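Local structure of putative membrane protein (Corynebacterium diphtheriae NCTC 13129, 3C8I) at residues V31-V35 / T120-L125. The protein is of unknown function but is a putative membrane protein of the DUF3239 family, seen here as its C-terminal portion. Residues are numbered along the deposited sequence.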
loop_
_atom_site.group_PDB
_atom_site.type_symbol
_atom_site.label_atom_id
_atom_site.label_comp_id
_atom_site.label_asym_id
_atom_site.label_seq_id
_atom_site.Cartn_x
_atom_site.Cartn_y
_atom_site.Cartn_z
ATOM N N VAL B 31 -1.597 -4.033 -16.868
ATOM C CA VAL B 31 -0.398 -4.036 -17.659
ATOM C C VAL B 31 0.511 -5.138 -17.109
ATOM O O VAL B 31 0.519 -5.418 -15.904
ATOM C CB VAL B 31 0.254 -2.634 -17.682
ATOM C CG1 VAL B 31 1.474 -2.616 -18.567
ATOM C CG2 VAL B 31 -0.749 -1.584 -18.181
ATOM N N MET B 32 1.231 -5.798 -18.010
ATOM C CA MET B 32 2.235 -6.808 -17.655
ATOM C C MET B 32 3.570 -6.280 -18.129
ATOM O O MET B 32 3.662 -5.799 -19.255
ATOM C CB MET B 32 1.932 -8.145 -18.357
ATOM C CG MET B 32 2.911 -9.312 -18.021
ATOM S SD MET B 32 2.563 -10.891 -18.914
ATOM C CE MET B 32 1.046 -11.259 -18.133
ATOM N N ALA B 33 4.596 -6.378 -17.292
ATOM C CA ALA B 33 5.957 -5.986 -17.661
ATOM C C ALA B 33 6.920 -7.149 -17.546
ATOM O O ALA B 33 6.720 -8.034 -16.726
ATOM C CB ALA B 33 6.463 -4.801 -16.774
ATOM N N LEU B 34 7.958 -7.144 -18.390
ATOM C CA LEU B 34 9.057 -8.110 -18.313
ATOM C C LEU B 34 10.203 -7.486 -17.502
ATOM O O LEU B 34 10.822 -6.508 -17.922
ATOM C CB LEU B 34 9.523 -8.524 -19.732
ATOM C CG LEU B 34 10.621 -9.605 -19.815
ATOM C CD1 LEU B 34 10.110 -10.985 -19.429
ATOM C CD2 LEU B 34 11.288 -9.661 -21.193
ATOM N N VAL B 35 10.471 -8.058 -16.331
ATOM C CA VAL B 35 11.422 -7.505 -15.384
ATOM C C VAL B 35 12.510 -8.524 -14.981
ATOM O O VAL B 35 12.351 -9.753 -15.102
ATOM C CB VAL B 35 10.707 -6.957 -14.101
ATOM C CG1 VAL B 35 9.850 -5.721 -14.424
ATOM C CG2 VAL B 35 9.893 -8.033 -13.387
ATOM N N THR B 120 9.316 -11.782 -26.107
ATOM C CA THR B 120 9.137 -12.552 -24.860
ATOM C C THR B 120 7.892 -12.121 -24.070
ATOM O O THR B 120 7.108 -12.955 -23.609
ATOM C CB THR B 120 10.384 -12.430 -23.925
ATOM O OG1 THR B 120 11.509 -13.076 -24.537
ATOM C CG2 THR B 120 10.118 -13.070 -22.542
ATOM N N LEU B 121 7.710 -10.808 -23.912
ATOM C CA LEU B 121 6.519 -10.295 -23.229
ATOM C C LEU B 121 5.237 -10.654 -24.000
ATOM O O LEU B 121 4.291 -11.162 -23.410
ATOM C CB LEU B 121 6.621 -8.781 -23.007
ATOM C CG LEU B 121 5.438 -8.101 -22.293
ATOM C CD1 LEU B 121 5.111 -8.756 -20.931
ATOM C CD2 LEU B 121 5.715 -6.627 -22.160
ATOM N N SER B 122 5.222 -10.394 -25.318
ATOM C CA SER B 122 4.059 -10.711 -26.142
ATOM C C SER B 122 3.677 -12.180 -26.031
ATOM O O SER B 122 2.505 -12.509 -25.876
ATOM C CB SER B 122 4.322 -10.358 -27.600
ATOM O OG SER B 122 4.564 -8.964 -27.724
ATOM N N LYS B 123 4.674 -13.055 -26.080
ATOM C CA LYS B 123 4.430 -14.502 -25.970
ATOM C C LYS B 123 3.903 -14.947 -24.627
ATOM O O LYS B 123 3.408 -16.058 -24.513
ATOM C CB LYS B 123 5.698 -15.291 -26.309
ATOM C CG LYS B 123 5.809 -15.596 -27.771
ATOM C CD LYS B 123 7.242 -15.564 -28.293
ATOM C CE LYS B 123 7.540 -14.227 -28.965
ATOM N NZ LYS B 123 8.962 -13.777 -28.791
ATOM N N ASN B 124 3.999 -14.086 -23.607
ATOM C CA ASN B 124 3.585 -14.444 -22.259
ATOM C C ASN B 124 2.395 -13.646 -21.737
ATOM O O ASN B 124 2.001 -13.816 -20.584
ATOM C CB ASN B 124 4.790 -14.333 -21.319
ATOM C CG ASN B 124 5.803 -15.466 -21.536
ATOM O OD1 ASN B 124 5.541 -16.607 -21.156
ATOM N ND2 ASN B 124 6.949 -15.157 -22.138
ATOM N N LEU B 125 1.795 -12.809 -22.585
ATOM C CA LEU B 125 0.614 -12.038 -22.177
ATOM C C LEU B 125 -0.485 -12.935 -21.675
ATOM O O LEU B 125 -1.239 -12.562 -20.766
ATOM C CB LEU B 125 0.030 -11.213 -23.330
ATOM C CG LEU B 125 0.353 -9.747 -23.546
ATOM C CD1 LEU B 125 -0.807 -9.129 -24.381
ATOM C CD2 LEU B 125 0.669 -8.916 -22.253
#
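This is helix-on-sheet packing in the DUF3239 region: helix 115-124 lies across one face of the antiparallel sheet, above strand 29-36. The axes of segments 31-35 and 120-124 approach to 8.6 Å, their N-to-C directions 136° apart, so here the helix crosses the strand obliquely. Alternation along the strand aims Met32 and Leu34 at the helix, while Val31 and Ala33 point away. Leu121 is the bump that fills the hollow between Met32 and Leu34: its CD1 reaches the strand backbone, 4.1 Å from Leu34 N and 3.7 Å from Met32 CG. Met20 of the adjacent strand 16-24 also touches Leu121. At one end Leu34 CD1 meets Thr120 CG2 at 3.7 Å; the Thr120 hydroxyl is hydrogen-bonded to Glu116 O. At the other, Met32 is trans to SD, then CE turns (chi3 m) to within 3.7 Å of Leu125 O; its CB is 4.2 Å from Leu125 CD2 and SD 3.4 Å from Asn124 O. Asn124 folds back along the helix, ND2 donating to Thr120 O at 2.7 Å.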